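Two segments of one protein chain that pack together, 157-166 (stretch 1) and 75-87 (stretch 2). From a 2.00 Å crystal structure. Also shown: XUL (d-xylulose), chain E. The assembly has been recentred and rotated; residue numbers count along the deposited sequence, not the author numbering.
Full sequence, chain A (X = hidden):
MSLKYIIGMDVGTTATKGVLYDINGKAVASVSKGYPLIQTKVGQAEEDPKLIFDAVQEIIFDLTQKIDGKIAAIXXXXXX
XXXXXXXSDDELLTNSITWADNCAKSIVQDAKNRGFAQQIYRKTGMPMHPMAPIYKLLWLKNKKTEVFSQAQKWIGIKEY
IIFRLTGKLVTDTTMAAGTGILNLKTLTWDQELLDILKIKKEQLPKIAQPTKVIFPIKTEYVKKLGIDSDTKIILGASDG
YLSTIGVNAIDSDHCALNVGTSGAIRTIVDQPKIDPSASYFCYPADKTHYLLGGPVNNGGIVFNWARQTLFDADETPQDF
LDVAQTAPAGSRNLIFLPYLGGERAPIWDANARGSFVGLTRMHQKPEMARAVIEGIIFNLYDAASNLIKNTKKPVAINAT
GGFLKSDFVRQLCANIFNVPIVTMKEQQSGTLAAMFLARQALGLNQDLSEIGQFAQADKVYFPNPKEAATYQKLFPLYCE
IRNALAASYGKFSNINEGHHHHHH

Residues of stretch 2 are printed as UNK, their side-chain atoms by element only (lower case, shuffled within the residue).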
# COMPACT_ATOMS: atom_id res chain seq x y z
N ILE A 157 -31.03 -17.85 -17.96
CA ILE A 157 -31.41 -17.06 -19.13
C ILE A 157 -31.25 -17.82 -20.45
O ILE A 157 -32.03 -17.61 -21.39
CB ILE A 157 -30.59 -15.75 -19.21
CG1 ILE A 157 -31.10 -14.88 -20.35
CG2 ILE A 157 -29.10 -16.07 -19.42
CD1 ILE A 157 -32.47 -14.27 -20.08
N LYS A 158 -30.25 -18.68 -20.58
CA LYS A 158 -30.15 -19.43 -21.82
C LYS A 158 -31.38 -20.35 -22.00
O LYS A 158 -31.95 -20.41 -23.08
CB LYS A 158 -28.83 -20.19 -22.00
CG LYS A 158 -28.80 -21.04 -23.29
CD LYS A 158 -27.36 -21.44 -23.71
CE LYS A 158 -26.80 -22.59 -22.86
NZ LYS A 158 -27.38 -23.92 -23.27
N GLU A 159 -31.76 -21.06 -20.93
CA GLU A 159 -32.96 -21.91 -20.95
C GLU A 159 -34.21 -21.10 -21.28
O GLU A 159 -35.04 -21.52 -22.07
CB GLU A 159 -33.15 -22.60 -19.59
CG GLU A 159 -32.09 -23.64 -19.25
CD GLU A 159 -30.77 -22.98 -18.94
OE1 GLU A 159 -30.78 -22.06 -18.09
OE2 GLU A 159 -29.75 -23.36 -19.58
N TYR A 160 -34.33 -19.93 -20.66
CA TYR A 160 -35.45 -19.05 -20.91
C TYR A 160 -35.60 -18.73 -22.39
O TYR A 160 -36.68 -18.91 -22.96
CB TYR A 160 -35.30 -17.74 -20.13
CG TYR A 160 -36.45 -16.79 -20.43
CD1 TYR A 160 -37.73 -17.06 -19.98
CD2 TYR A 160 -36.25 -15.64 -21.19
CE1 TYR A 160 -38.78 -16.21 -20.26
CE2 TYR A 160 -37.31 -14.78 -21.48
CZ TYR A 160 -38.57 -15.07 -21.01
OH TYR A 160 -39.61 -14.21 -21.29
N ILE A 161 -34.50 -18.24 -22.99
CA ILE A 161 -34.49 -17.89 -24.40
C ILE A 161 -34.90 -19.08 -25.25
O ILE A 161 -35.82 -18.98 -26.07
CB ILE A 161 -33.11 -17.37 -24.87
CG1 ILE A 161 -32.78 -16.06 -24.16
CG2 ILE A 161 -33.09 -17.18 -26.37
CD1 ILE A 161 -31.29 -15.69 -24.17
N ILE A 162 -34.24 -20.21 -25.05
CA ILE A 162 -34.56 -21.37 -25.86
C ILE A 162 -36.01 -21.82 -25.64
O ILE A 162 -36.66 -22.33 -26.55
CB ILE A 162 -33.56 -22.49 -25.61
CG1 ILE A 162 -32.19 -22.05 -26.16
CG2 ILE A 162 -34.03 -23.80 -26.27
CD1 ILE A 162 -31.06 -22.97 -25.84
N PHE A 163 -36.52 -21.59 -24.44
CA PHE A 163 -37.89 -22.00 -24.13
C PHE A 163 -38.85 -21.13 -24.92
O PHE A 163 -39.82 -21.63 -25.50
CB PHE A 163 -38.16 -21.87 -22.64
CG PHE A 163 -39.59 -22.14 -22.26
CD1 PHE A 163 -40.16 -23.38 -22.52
CD2 PHE A 163 -40.36 -21.17 -21.64
CE1 PHE A 163 -41.49 -23.64 -22.17
CE2 PHE A 163 -41.69 -21.43 -21.28
CZ PHE A 163 -42.25 -22.66 -21.55
N ARG A 164 -38.58 -19.83 -24.96
CA ARG A 164 -39.45 -18.93 -25.70
C ARG A 164 -39.47 -19.35 -27.16
O ARG A 164 -40.52 -19.33 -27.79
CB ARG A 164 -38.99 -17.48 -25.55
CG ARG A 164 -39.24 -16.89 -24.16
CD ARG A 164 -40.72 -16.55 -23.93
NE ARG A 164 -41.23 -15.62 -24.93
CZ ARG A 164 -41.10 -14.29 -24.87
NH1 ARG A 164 -40.47 -13.72 -23.86
NH2 ARG A 164 -41.59 -13.54 -25.85
N LEU A 165 -38.32 -19.77 -27.69
CA LEU A 165 -38.23 -20.12 -29.12
C LEU A 165 -38.86 -21.47 -29.52
O LEU A 165 -39.39 -21.60 -30.63
CB LEU A 165 -36.78 -20.05 -29.61
CG LEU A 165 -36.16 -18.66 -29.67
CD1 LEU A 165 -34.65 -18.75 -29.95
CD2 LEU A 165 -36.85 -17.80 -30.72
N THR A 166 -38.78 -22.47 -28.63
CA THR A 166 -39.13 -23.83 -29.00
C THR A 166 -40.17 -24.47 -28.09
O THR A 166 -40.63 -25.57 -28.37
CB THR A 166 -37.92 -24.77 -28.93
OG1 THR A 166 -37.50 -24.91 -27.56
CG2 THR A 166 -36.76 -24.25 -29.80
N UNK A 75 -26.58 -21.07 -32.62
CA UNK A 75 -25.97 -21.66 -31.44
C UNK A 75 -25.72 -20.61 -30.36
O UNK A 75 -25.65 -19.40 -30.65
c UNK A 75 -24.67 -22.37 -31.83
o UNK A 75 -24.17 -23.15 -30.76
N UNK A 76 -25.54 -21.06 -29.12
CA UNK A 76 -25.63 -20.17 -27.97
C UNK A 76 -24.44 -20.27 -27.02
O UNK A 76 -24.02 -21.36 -26.66
c UNK A 76 -28.80 -17.77 -27.82
c UNK A 76 -28.69 -21.24 -28.88
c UNK A 76 -30.71 -17.18 -29.19
c UNK A 76 -29.72 -16.84 -28.26
n UNK A 76 -29.76 -20.72 -29.58
c UNK A 76 -29.90 -19.40 -29.24
c UNK A 76 -26.94 -20.42 -27.21
c UNK A 76 -28.88 -19.08 -28.32
c UNK A 76 -30.82 -18.45 -29.68
c UNK A 76 -28.12 -20.28 -28.10
N UNK A 77 -23.90 -19.10 -26.67
CA UNK A 77 -22.96 -18.95 -25.58
C UNK A 77 -23.65 -18.02 -24.58
O UNK A 77 -24.35 -17.09 -24.99
o UNK A 77 -20.80 -18.04 -24.99
c UNK A 77 -21.65 -18.33 -26.07
N UNK A 78 -23.52 -18.29 -23.29
CA UNK A 78 -24.31 -17.56 -22.31
C UNK A 78 -23.57 -17.31 -20.99
O UNK A 78 -22.80 -18.16 -20.54
c UNK A 78 -25.62 -18.31 -22.04
o UNK A 78 -26.36 -17.71 -20.99
N UNK A 79 -23.83 -16.15 -20.38
CA UNK A 79 -23.43 -15.89 -19.01
C UNK A 79 -23.86 -17.06 -18.13
O UNK A 79 -24.80 -17.78 -18.47
c UNK A 79 -24.13 -14.62 -18.51
o UNK A 79 -26.73 -12.74 -19.06
c UNK A 79 -26.36 -13.48 -18.14
c UNK A 79 -25.63 -14.78 -18.42
n UNK A 79 -26.61 -13.22 -16.87
N UNK A 80 -23.17 -17.24 -17.02
CA UNK A 80 -23.42 -18.35 -16.11
C UNK A 80 -24.08 -17.90 -14.82
O UNK A 80 -24.08 -16.71 -14.51
c UNK A 80 -22.11 -19.05 -15.77
se UNK A 80 -19.79 -20.62 -16.46
c UNK A 80 -21.40 -19.60 -16.97
c UNK A 80 -20.70 -22.27 -15.83
N UNK A 81 -24.66 -18.85 -14.10
CA UNK A 81 -25.10 -18.65 -12.73
C UNK A 81 -26.40 -17.84 -12.60
O UNK A 81 -26.81 -17.52 -11.50
n UNK A 81 -22.36 -19.91 -11.91
c UNK A 81 -21.45 -17.99 -12.40
c UNK A 81 -24.00 -17.98 -11.88
c UNK A 81 -21.08 -20.14 -12.15
c UNK A 81 -22.63 -18.57 -12.07
n UNK A 81 -20.50 -18.98 -12.44
N UNK A 82 -27.03 -17.52 -13.72
CA UNK A 82 -28.27 -16.74 -13.65
C UNK A 82 -29.42 -17.63 -13.20
O UNK A 82 -29.40 -18.84 -13.40
o UNK A 82 -29.10 -17.01 -15.94
c UNK A 82 -28.60 -16.07 -14.99
N UNK A 83 -30.43 -17.02 -12.58
CA UNK A 83 -31.53 -17.76 -12.01
C UNK A 83 -32.84 -17.03 -12.27
O UNK A 83 -32.96 -15.84 -11.99
c UNK A 83 -31.32 -17.94 -10.51
c UNK A 83 -32.56 -20.09 -10.44
c UNK A 83 -32.15 -18.83 -8.30
c UNK A 83 -32.43 -18.71 -9.80
N UNK A 84 -33.81 -17.76 -12.80
CA UNK A 84 -35.12 -17.22 -13.14
C UNK A 84 -36.19 -18.21 -12.72
O UNK A 84 -36.07 -19.40 -13.02
c UNK A 84 -36.70 -16.65 -15.02
c UNK A 84 -34.19 -16.20 -16.77
c UNK A 84 -35.28 -17.09 -14.66
c UNK A 84 -34.22 -16.16 -15.26
N UNK A 85 -37.25 -17.71 -12.08
CA UNK A 85 -38.37 -18.56 -11.69
C UNK A 85 -39.60 -18.42 -12.58
O UNK A 85 -40.03 -17.31 -12.89
N UNK A 86 -40.16 -19.55 -13.01
CA UNK A 86 -41.41 -19.56 -13.76
C UNK A 86 -42.54 -20.15 -12.91
O UNK A 86 -42.32 -21.11 -12.18
c UNK A 86 -40.19 -19.99 -16.04
c UNK A 86 -40.37 -18.54 -16.46
c UNK A 86 -41.26 -20.41 -15.02
c UNK A 86 -40.27 -20.92 -17.24
N UNK A 87 -43.74 -19.59 -13.02
CA UNK A 87 -44.92 -20.16 -12.37
C UNK A 87 -45.55 -21.29 -13.16
O UNK A 87 -45.04 -21.71 -14.20
C1 XUL E . -17.38 -18.24 -15.08
C2 XUL E . -17.90 -17.59 -13.79
C3 XUL E . -18.54 -16.17 -13.83
C4 XUL E . -18.91 -15.64 -15.23
C5 XUL E . -20.13 -16.35 -15.86
O1 XUL E . -15.99 -18.40 -15.01
O2 XUL E . -17.77 -18.17 -12.74
O3 XUL E . -17.64 -15.24 -13.28
O4 XUL E . -19.20 -14.27 -15.10
O5 XUL E . -20.75 -15.54 -16.82

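Position 75 has one carbon and one oxygen beyond CA, with no second branch, and nothing of the helix 157-166 lies near it: Ser75. Position 76 carries one carbon followed by fused five- and six-membered rings of eight carbons and one nitrogen, packed against Ile161, Ile162, Leu165 and the aliphatic part of Lys158; only an indole satisfies this: Trp76. Its CA-to-CB bond points toward the helix. Ile162 CD1 lies over one face, 4.2 Å from Trp76 CD1, while Ile161 CG2 is 3.7 Å from CH2 and Leu165 CD1 3.9 Å from CZ2 of Trp76. Lys158 adds a contact, CD to Trp76 CB at 3.7 Å.

Positions 77 and 78 each hold one carbon and one oxygen, the oxygen of 78 touching Ile157 and Lys158, so both are serines, but strand alternation separates them. Ser77 points away from the helix. Ser78 points toward it, and its OG lies 3.6 Å from both Lys158 CB and Ile157 CG2; that hydroxyl, Ser78 OG, donates to the backbone O of position 79 at 3.0 Å. The evidence at 79 is three carbons in line, the third bearing one oxygen and one nitrogen, with the chain against Ile157, hence Gln79; its CG packs 3.8 Å from Ile157 CG2.

At position 80, two carbons, a selenium and a terminal carbon identify selenomethionine, Met80. It points away from the helix, and its backbone N donates to O5 of d-xylulose at 3.0 Å. Position 81 has one carbon and a five-membered ring of three carbons and two nitrogens: His81, whose NE2 donates to sugar O2 at 2.9 Å.

Position 82 again shows one carbon and one oxygen, the oxygen 2.9 Å from Ile157 N: Ser82, with OG as acceptor at an N-H...O angle of 168°. Position 83 has four carbons forked at the second, Leu83, directed away. At 84 the four carbons fork at the first, one arm two carbons long, packed against Ile157 and Tyr160: Ile84. Its CD1 reaches Ile157 CA at 3.7 Å and Tyr160 CB at 3.9 Å. Position 85 has no side-chain atoms, Gly85. Position 86 has four carbons forked at the second, near the Phe163 ring: Leu86, with CD1 4.3 Å from Phe163 CE2. Position 87, also bare, is Gly87.

The contact is mainly apolar and buries 587 Å² in total. Trp76 serves Ile161, Ile162 and Leu165, whereas Ile84 and Leu86 meet Ile157, Tyr160 and Phe163. Strand 75-78 runs at 152° to the helix and the second strand segment, around Gly85, at 41°. Between them, the single cross-stretch hydrogen bond ties Ser82 to the helix backbone at Ile157, while Met80 and His81 hold the sugar.

Stretch 2, residues 75-87: SWSSQMHSLIGLG
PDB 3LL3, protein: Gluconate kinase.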